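Local coordinates for protein restriction endonuclease THAI (Thermoplasma acidophilum, PDB 3NDH) that probably cleaves DNA as a restriction endonuclease of the PDDEXK clan, intercalating into its recognition site without flipping bases out, at residues A[134-139]-A[150-155]. Sequence-based numbering, arbitrary orientation.
Sequences FDLILV and YYIPDY
The ring of Tyr-151 meets the carboxylate of Asp-135 at its edge, CE1 lying 3.9 Å from CG, the planes 83° apart; Asp-135 CG, anti to its own carbonyl carbon (chi1 -72°), is thereby set beside the ring. Leu-136 O sits at the same ring's edge, and Pro-153 CG rests on one face toward the rim. Two waters donate to both Tyr-151 OH and the carboxylate, one to OD1, one to OD2; the hydroxyl also hydrogen-bonds Asp-18. The Tyr-150 ring has Leu-138 O at its edge. Strands 135-141 and 146-152 form an antiparallel hairpin within the mixed central sheet of this PDDEXK-clan enzyme, strand 97-105 pairing in parallel with the first. Leu-136 and Ile-152 exchange both backbone bonds, as do Leu-138 and Tyr-150. On their face, Ile-152 CD1 packs against Leu-136 CD2 at 3.9 Å and Leu-138 CD2, beside helix 186-194. Where strand gives way to helix 154-164, Asp-154 N donates to Asp-135 OD1 (2.9 Å, 169°). An alanine at Asp-135 would probably leave this amide without its acceptor and both waters less firmly held. Asp-154 OD1 stands 3.4 Å from Asp-135 OD1, a proximity of like charges probably eased by the amide and the water donating to the latter.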
loop_
_atom_site.group_PDB
_atom_site.type_symbol
_atom_site.label_atom_id
_atom_site.label_comp_id
_atom_site.label_asym_id
_atom_site.label_seq_id
_atom_site.Cartn_x
_atom_site.Cartn_y
_atom_site.Cartn_z
ATOM N N PHE A 134 -7.786 -18.700 11.376
ATOM C CA PHE A 134 -6.776 -17.994 12.153
ATOM C C PHE A 134 -7.342 -16.993 13.151
ATOM O O PHE A 134 -8.292 -16.259 12.870
ATOM C CB PHE A 134 -5.820 -17.280 11.179
ATOM C CG PHE A 134 -5.322 -18.161 10.069
ATOM C CD1 PHE A 134 -4.624 -19.318 10.353
ATOM C CD2 PHE A 134 -5.586 -17.865 8.746
ATOM C CE1 PHE A 134 -4.163 -20.152 9.335
ATOM C CE2 PHE A 134 -5.139 -18.704 7.723
ATOM C CZ PHE A 134 -4.440 -19.838 8.016
ATOM N N ASP A 135 -6.722 -16.956 14.325
ATOM C CA ASP A 135 -6.962 -15.894 15.313
ATOM C C ASP A 135 -6.836 -14.538 14.651
ATOM O O ASP A 135 -5.944 -14.337 13.833
ATOM C CB ASP A 135 -5.947 -15.991 16.461
ATOM C CG ASP A 135 -6.189 -17.181 17.377
ATOM O OD1 ASP A 135 -7.320 -17.720 17.396
ATOM O OD2 ASP A 135 -5.223 -17.563 18.078
ATOM N N LEU A 136 -7.744 -13.637 15.010
ATOM C CA LEU A 136 -7.840 -12.313 14.418
ATOM C C LEU A 136 -7.651 -11.244 15.488
ATOM O O LEU A 136 -8.262 -11.304 16.558
ATOM C CB LEU A 136 -9.213 -12.159 13.766
ATOM C CG LEU A 136 -9.678 -10.794 13.274
ATOM C CD1 LEU A 136 -8.760 -10.260 12.184
ATOM C CD2 LEU A 136 -11.112 -10.886 12.768
ATOM N N ILE A 137 -6.762 -10.284 15.201
ATOM C CA ILE A 137 -6.675 -9.027 15.944
ATOM C C ILE A 137 -7.262 -7.953 15.024
ATOM O O ILE A 137 -6.727 -7.674 13.953
ATOM C CB ILE A 137 -5.244 -8.646 16.354
ATOM C CG1 ILE A 137 -4.668 -9.699 17.310
ATOM C CG2 ILE A 137 -5.228 -7.249 17.026
ATOM C CD1 ILE A 137 -3.171 -9.480 17.638
ATOM N N LEU A 138 -8.424 -7.421 15.418
ATOM C CA LEU A 138 -9.153 -6.413 14.676
ATOM C C LEU A 138 -9.082 -5.083 15.409
ATOM O O LEU A 138 -9.484 -4.998 16.542
ATOM C CB LEU A 138 -10.619 -6.839 14.507
ATOM C CG LEU A 138 -11.540 -5.839 13.800
ATOM C CD1 LEU A 138 -11.216 -5.716 12.347
ATOM C CD2 LEU A 138 -13.015 -6.236 14.012
ATOM N N VAL A 139 -8.569 -4.054 14.741
ATOM C CA VAL A 139 -8.553 -2.720 15.322
ATOM C C VAL A 139 -9.630 -1.870 14.672
ATOM O O VAL A 139 -9.604 -1.599 13.473
ATOM C CB VAL A 139 -7.204 -2.021 15.128
ATOM C CG1 VAL A 139 -7.164 -0.756 15.980
ATOM C CG2 VAL A 139 -6.041 -2.936 15.475
ATOM N N TYR A 150 -9.687 -5.755 19.199
ATOM C CA TYR A 150 -10.394 -7.000 19.496
ATOM C C TYR A 150 -9.538 -8.194 19.167
ATOM O O TYR A 150 -8.912 -8.242 18.107
ATOM C CB TYR A 150 -11.669 -7.083 18.656
ATOM C CG TYR A 150 -12.693 -6.038 18.994
ATOM C CD1 TYR A 150 -13.793 -6.356 19.772
ATOM C CD2 TYR A 150 -12.561 -4.725 18.553
ATOM C CE1 TYR A 150 -14.732 -5.400 20.110
ATOM C CE2 TYR A 150 -13.493 -3.764 18.897
ATOM C CZ TYR A 150 -14.579 -4.115 19.654
ATOM O OH TYR A 150 -15.518 -3.159 19.988
ATOM N N TYR A 151 -9.530 -9.156 20.091
ATOM C CA TYR A 151 -8.981 -10.494 19.863
ATOM C C TYR A 151 -10.167 -11.430 19.640
ATOM O O TYR A 151 -10.950 -11.668 20.548
ATOM C CB TYR A 151 -8.131 -10.972 21.057
ATOM C CG TYR A 151 -7.862 -12.462 21.124
ATOM C CD1 TYR A 151 -7.636 -13.221 19.975
ATOM C CD2 TYR A 151 -7.836 -13.108 22.349
ATOM C CE1 TYR A 151 -7.412 -14.587 20.057
ATOM C CE2 TYR A 151 -7.606 -14.469 22.438
ATOM C CZ TYR A 151 -7.393 -15.189 21.272
ATOM O OH TYR A 151 -7.166 -16.562 21.351
ATOM N N ILE A 152 -10.294 -11.907 18.407
ATOM C CA ILE A 152 -11.396 -12.757 17.995
ATOM C C ILE A 152 -10.801 -14.131 17.685
ATOM O O ILE A 152 -10.216 -14.322 16.624
ATOM C CB ILE A 152 -12.125 -12.164 16.770
ATOM C CG1 ILE A 152 -12.591 -10.721 17.062
ATOM C CG2 ILE A 152 -13.312 -13.039 16.424
ATOM C CD1 ILE A 152 -13.193 -9.973 15.894
ATOM N N PRO A 153 -10.916 -15.077 18.628
ATOM C CA PRO A 153 -10.352 -16.407 18.411
ATOM C C PRO A 153 -10.875 -17.081 17.143
ATOM O O PRO A 153 -12.014 -16.857 16.737
ATOM C CB PRO A 153 -10.779 -17.188 19.656
ATOM C CG PRO A 153 -11.036 -16.157 20.696
ATOM C CD PRO A 153 -11.538 -14.951 19.953
ATOM N N ASP A 154 -10.034 -17.906 16.533
ATOM C CA ASP A 154 -10.460 -18.733 15.408
ATOM C C ASP A 154 -11.769 -19.495 15.694
ATOM O O ASP A 154 -12.634 -19.592 14.832
ATOM C CB ASP A 154 -9.359 -19.706 14.948
ATOM C CG ASP A 154 -8.762 -20.566 16.060
ATOM O OD1 ASP A 154 -9.194 -20.544 17.217
ATOM O OD2 ASP A 154 -7.767 -21.268 15.739
ATOM N N TYR A 155 -11.929 -20.007 16.901
ATOM C CA TYR A 155 -13.128 -20.808 17.211
ATOM C C TYR A 155 -14.406 -19.960 17.281
ATOM O O TYR A 155 -15.503 -20.452 16.996
ATOM C CB TYR A 155 -12.934 -21.665 18.477
ATOM C CG TYR A 155 -12.424 -20.950 19.708
ATOM C CD1 TYR A 155 -13.287 -20.253 20.544
ATOM C CD2 TYR A 155 -11.088 -20.998 20.062
ATOM C CE1 TYR A 155 -12.829 -19.619 21.676
ATOM C CE2 TYR A 155 -10.621 -20.354 21.191
ATOM C CZ TYR A 155 -11.496 -19.663 21.992
ATOM O OH TYR A 155 -11.027 -19.025 23.118
HETATM O O HOH W 1 -7.658 -19.104 19.831
HETATM O O HOH W 2 -4.222 -17.407 20.737
#